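Uncharacterized protein (Nostoc punctiforme, PDB 2QDR) is of unknown function but, with its double-stranded beta-helix (cupin) fold, has been proposed to be a dioxygenase. Local coordinates at residues Gly33-Leu37 with Glu160-Val164; Met72-Ala77 with Phe102-Ser106. All coordinates share one frame; numbering follows the deposited sequence. Where two conformers were deposited one is given.

Interaction 1: residues Gly33-Leu37 with Glu160-Val164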
loop_
_atom_site.group_PDB
_atom_site.type_symbol
_atom_site.label_atom_id
_atom_site.label_comp_id
_atom_site.label_asym_id
_atom_site.label_seq_id
_atom_site.Cartn_x
_atom_site.Cartn_y
_atom_site.Cartn_z
ATOM N N GLY A 33 -0.999 -29.011 -18.194
ATOM C CA GLY A 33 -2.309 -28.399 -18.004
ATOM C C GLY A 33 -3.447 -29.383 -18.230
ATOM O O GLY A 33 -4.498 -29.219 -17.621
ATOM N N ARG A 34 -3.248 -30.366 -19.127
ATOM C CA ARG A 34 -4.220 -31.433 -19.411
ATOM C C ARG A 34 -5.599 -30.932 -19.886
ATOM O O ARG A 34 -6.605 -31.610 -19.702
ATOM C CB ARG A 34 -4.366 -32.284 -18.119
ATOM C CG ARG A 34 -3.079 -32.980 -17.551
ATOM C CD ARG A 34 -2.925 -34.415 -18.020
ATOM N NE ARG A 34 -4.064 -35.213 -17.541
ATOM C CZ ARG A 34 -4.311 -36.495 -17.829
ATOM N NH1 ARG A 34 -3.493 -37.217 -18.603
ATOM N NH2 ARG A 34 -5.407 -37.070 -17.320
HETATM N N MSE A 35 -5.625 -29.768 -20.527
HETATM C CA MSE A 35 -6.861 -29.128 -20.983
HETATM C C MSE A 35 -7.180 -29.555 -22.419
HETATM O O MSE A 35 -8.343 -29.774 -22.763
HETATM C CB MSE A 35 -6.678 -27.608 -20.887
HETATM C CG MSE A 35 -7.846 -26.901 -20.309
HETATM SE SE MSE A 35 -7.570 -24.980 -20.146
HETATM C CE MSE A 35 -8.245 -24.753 -18.492
ATOM N N ASN A 36 -6.142 -29.652 -23.247
ATOM C CA ASN A 36 -6.255 -30.041 -24.654
ATOM C C ASN A 36 -7.110 -29.092 -25.519
ATOM O O ASN A 36 -7.833 -29.526 -26.397
ATOM C CB ASN A 36 -6.689 -31.535 -24.784
ATOM C CG ASN A 36 -5.585 -32.515 -24.379
ATOM O OD1 ASN A 36 -4.475 -32.484 -24.925
ATOM N ND2 ASN A 36 -5.915 -33.439 -23.487
ATOM N N LEU A 37 -6.992 -27.783 -25.273
ATOM C CA LEU A 37 -7.706 -26.749 -26.068
ATOM C C LEU A 37 -7.107 -26.517 -27.458
ATOM O O LEU A 37 -7.709 -25.821 -28.280
ATOM C CB LEU A 37 -7.736 -25.394 -25.351
ATOM C CG LEU A 37 -8.611 -25.226 -24.120
ATOM C CD1 LEU A 37 -8.381 -23.842 -23.529
ATOM C CD2 LEU A 37 -10.093 -25.428 -24.454
ATOM N N GLU A 160 -14.954 -32.286 -21.377
ATOM C CA GLU A 160 -14.158 -33.516 -21.353
ATOM C C GLU A 160 -12.747 -33.130 -21.791
ATOM O O GLU A 160 -12.584 -32.714 -22.924
ATOM C CB GLU A 160 -14.762 -34.543 -22.294
ATOM C CG GLU A 160 -16.245 -34.854 -22.021
ATOM C CD GLU A 160 -16.831 -35.885 -22.962
ATOM O OE1 GLU A 160 -16.096 -36.461 -23.799
ATOM O OE2 GLU A 160 -18.045 -36.121 -22.869
ATOM N N ASN A 161 -11.739 -33.266 -20.922
ATOM C CA ASN A 161 -10.359 -32.826 -21.238
ATOM C C ASN A 161 -9.260 -33.860 -21.476
ATOM O O ASN A 161 -8.274 -33.547 -22.143
ATOM C CB ASN A 161 -9.838 -31.950 -20.098
ATOM C CG ASN A 161 -10.707 -30.756 -19.805
ATOM O OD1 ASN A 161 -11.487 -30.290 -20.638
ATOM N ND2 ASN A 161 -10.548 -30.226 -18.607
ATOM N N GLY A 162 -9.393 -35.047 -20.892
ATOM C CA GLY A 162 -8.400 -36.126 -21.019
ATOM C C GLY A 162 -7.906 -36.465 -22.416
ATOM O O GLY A 162 -8.535 -36.110 -23.425
ATOM N N SER A 163 -6.774 -37.168 -22.467
ATOM C CA SER A 163 -6.153 -37.573 -23.725
ATOM C C SER A 163 -7.000 -38.590 -24.492
ATOM O O SER A 163 -7.004 -38.591 -25.717
ATOM C CB SER A 163 -4.783 -38.169 -23.433
ATOM O OG SER A 163 -4.036 -37.277 -22.628
ATOM N N VAL A 164 -7.676 -39.479 -23.751
ATOM C CA VAL A 164 -8.539 -40.497 -24.341
ATOM C C VAL A 164 -9.961 -39.938 -24.234
ATOM O O VAL A 164 -10.195 -39.020 -23.452
ATOM C CB VAL A 164 -8.441 -41.839 -23.617
#
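The backbone carbonyl of N161 receives the side-chain amide of N36: ND2 of N36 lies 2.7 Å from O of N161, and the N-H...O angle of 171° makes the bond nearly straight. The donor approaches from beyond the oxygen, with a C=O...N angle of 167°, and N161 O lies almost exactly in the amide plane of N36. CB of N36 already heads for the other loop, and with CG anti to the carbonyl carbon (chi1 -71°) the amide is set so that ND2 meets O of N161. ND2 also passes O of G162, but at 3.7 Å this is proximity rather than a second bond. The return contact runs through N161, whose CB sits against the backbone of 33-37, 3.3 Å from O of R34 and 3.8 Å from O of M35. The two asparagines are thus used differently: N36 spends its amide on the contact, whereas N161 offers its CB and main-chain oxygen and turns its own amide elsewhere, ND2 to E114 and OD1 to R284. Both ends of that buried amide are therefore satisfied, which fixes its rotation. M35 starts away from 160-164 at CB, and its side chain packs on R284 of strand 279-285. At the other end of the contact the bent chain of R34 carries its guanidinium past G162 toward S163, and NH2 has a long, weak ion pair with D112. This is irregular loop-to-loop packing in a cupin-type beta fold: the segment ahead of strand 41-42 lies over the chain as it leaves strand 154-160, and N161 ties that exit to strand 113-117 through E114 and to strand 279-285 of another sheet through R284.

Interaction 2: residues Met72-Ala77 with Phe102-Ser106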
loop_
_atom_site.group_PDB
_atom_site.type_symbol
_atom_site.label_atom_id
_atom_site.label_comp_id
_atom_site.label_asym_id
_atom_site.label_seq_id
_atom_site.Cartn_x
_atom_site.Cartn_y
_atom_site.Cartn_z
HETATM N N MSE A 72 -22.069 -45.774 -19.470
HETATM C CA MSE A 72 -23.179 -45.575 -18.555
HETATM C C MSE A 72 -24.221 -46.656 -18.776
HETATM O O MSE A 72 -24.362 -47.109 -19.909
HETATM C CB MSE A 72 -23.810 -44.218 -18.866
HETATM C CG MSE A 72 -24.813 -43.667 -17.904
HETATM SE SE MSE A 72 -23.963 -43.018 -16.279
HETATM C CE MSE A 72 -22.967 -41.493 -16.939
ATOM N N PRO A 73 -24.920 -47.124 -17.712
ATOM C CA PRO A 73 -25.956 -48.131 -17.966
ATOM C C PRO A 73 -27.000 -47.567 -18.941
ATOM O O PRO A 73 -27.366 -46.388 -18.836
ATOM C CB PRO A 73 -26.551 -48.394 -16.579
ATOM C CG PRO A 73 -25.489 -48.002 -15.627
ATOM C CD PRO A 73 -24.794 -46.839 -16.271
ATOM N N ASP A 74 -27.438 -48.382 -19.898
ATOM C CA ASP A 74 -28.407 -47.900 -20.924
ATOM C C ASP A 74 -29.789 -47.495 -20.369
ATOM O O ASP A 74 -30.441 -46.648 -20.981
ATOM C CB ASP A 74 -28.515 -48.856 -22.149
ATOM C CG ASP A 74 -28.810 -50.278 -21.782
ATOM O OD1 ASP A 74 -28.924 -50.575 -20.576
ATOM O OD2 ASP A 74 -28.902 -51.105 -22.712
ATOM N N ASN A 75 -30.197 -48.022 -19.206
ATOM C CA ASN A 75 -31.486 -47.647 -18.584
ATOM C C ASN A 75 -31.549 -46.185 -18.066
ATOM O O ASN A 75 -32.642 -45.644 -17.873
ATOM C CB ASN A 75 -31.884 -48.646 -17.465
ATOM C CG ASN A 75 -30.887 -48.704 -16.286
ATOM O OD1 ASN A 75 -29.984 -47.884 -16.143
ATOM N ND2 ASN A 75 -31.075 -49.696 -15.434
ATOM N N ILE A 76 -30.384 -45.558 -17.866
ATOM C CA ILE A 76 -30.281 -44.179 -17.376
ATOM C C ILE A 76 -30.964 -43.223 -18.358
ATOM O O ILE A 76 -30.953 -43.477 -19.559
ATOM C CB ILE A 76 -28.783 -43.764 -17.110
ATOM C CG1 ILE A 76 -28.092 -44.722 -16.102
ATOM C CG2 ILE A 76 -28.674 -42.296 -16.648
ATOM C CD1 ILE A 76 -28.739 -44.848 -14.717
ATOM N N ALA A 77 -31.599 -42.166 -17.844
ATOM C CA ALA A 77 -32.294 -41.204 -18.688
ATOM C C ALA A 77 -31.280 -40.472 -19.556
ATOM O O ALA A 77 -30.195 -40.140 -19.070
ATOM C CB ALA A 77 -33.078 -40.222 -17.847
ATOM N N PHE A 102 -33.437 -36.970 -14.179
ATOM C CA PHE A 102 -32.123 -37.556 -14.466
ATOM C C PHE A 102 -31.496 -38.030 -13.166
ATOM O O PHE A 102 -31.530 -37.318 -12.166
ATOM C CB PHE A 102 -31.205 -36.558 -15.170
ATOM C CG PHE A 102 -29.846 -37.110 -15.512
ATOM C CD1 PHE A 102 -29.641 -37.795 -16.703
ATOM C CD2 PHE A 102 -28.766 -36.927 -14.655
ATOM C CE1 PHE A 102 -28.392 -38.306 -17.028
ATOM C CE2 PHE A 102 -27.513 -37.431 -14.973
ATOM C CZ PHE A 102 -27.327 -38.124 -16.165
ATOM N N GLU A 103 -30.949 -39.242 -13.195
ATOM C CA GLU A 103 -30.331 -39.847 -12.028
ATOM C C GLU A 103 -29.312 -40.868 -12.535
ATOM O O GLU A 103 -29.670 -41.766 -13.298
ATOM C CB GLU A 103 -31.404 -40.457 -11.133
ATOM C CG GLU A 103 -30.893 -40.994 -9.812
ATOM C CD GLU A 103 -32.015 -41.350 -8.842
ATOM O OE1 GLU A 103 -33.203 -41.339 -9.233
ATOM O OE2 GLU A 103 -31.700 -41.636 -7.669
ATOM N N ALA A 104 -28.049 -40.682 -12.149
ATOM C CA ALA A 104 -26.947 -41.548 -12.561
ATOM C C ALA A 104 -26.253 -42.175 -11.347
ATOM O O ALA A 104 -26.287 -41.607 -10.242
ATOM C CB ALA A 104 -25.950 -40.760 -13.403
ATOM N N PRO A 105 -25.603 -43.339 -11.552
ATOM C CA PRO A 105 -24.928 -44.017 -10.462
ATOM C C PRO A 105 -23.546 -43.439 -10.208
ATOM O O PRO A 105 -23.045 -42.627 -10.991
ATOM C CB PRO A 105 -24.812 -45.447 -10.979
ATOM C CG PRO A 105 -24.623 -45.278 -12.430
ATOM C CD PRO A 105 -25.434 -44.078 -12.818
ATOM N N SER A 106 -22.956 -43.880 -9.101
ATOM C CA SER A 106 -21.632 -43.475 -8.691
ATOM C C SER A 106 -20.615 -44.191 -9.562
ATOM O O SER A 106 -20.927 -45.214 -10.177
ATOM C CB SER A 106 -21.405 -43.846 -7.228
ATOM O OG SER A 106 -21.543 -45.248 -7.038
#
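I76 reaches from its loop into the segment 102-106, and its CB already points that way. There the side chain forks. CG2, anti to the backbone N, meets the ring of F102 obliquely, 4.0 Å from CE1, and also borders the carbonyl oxygen of E103. CG1 takes the other branch (chi1 -57°) and carries CD1 forward, where the tip lies 3.5 Å from O of E103 and 3.9 Å from CD of P105, the methyl meeting the CD corner of the proline ring. The isoleucine thus straddles the E103 carbonyl, with an aromatic ring beyond one methyl and a proline ring beyond the other. The loop that presents it contains a type I beta turn from P73 to I76, closed by the backbone bond from I76 N to P73 O, and leads into strand 79-86; its partner includes 103-104, within the chain an outermost strand of a four-stranded antiparallel sheet in this cupin-type fold, which pairs with strand 146-149. No hydrogen bond joins 72-77 to 102-106, and apolar packing carries most of the contact. Before the turn, CD of P73 touches CG of P105 at 4.1 Å. M72, a selenomethionine, bends at chi2 (74°) and chi3 (67°), which brings SE to within 3.9 Å of CD of P105 and 4.2 Å of CB of A104. After the turn, the backbone oxygen of A77 approaches the edge of the F102 ring near its plane, 3.3 Å from CE1. The same ring packs edge-to-face with W146.

The centres of interactions 1 and 2 lie 24 Å apart, and their closest atoms are still about 9 Å from each other. Along the chain they are nested: 33-37 comes first, then 72-77 and 102-106, and 160-164 last. Both border the sheet that holds strands 41-42, 79-86 and 154-160, since 33-37 precedes the first, 72-77 precedes the second and 160-164 follows the third. Interaction 1, 11 Å from the centre of the chain, joins two loops. Interaction 2 lies 24 Å out and sets a loop against strand 103-104 of a separate four-stranded sheet, so the two contacts hold different parts of the same all-beta chain.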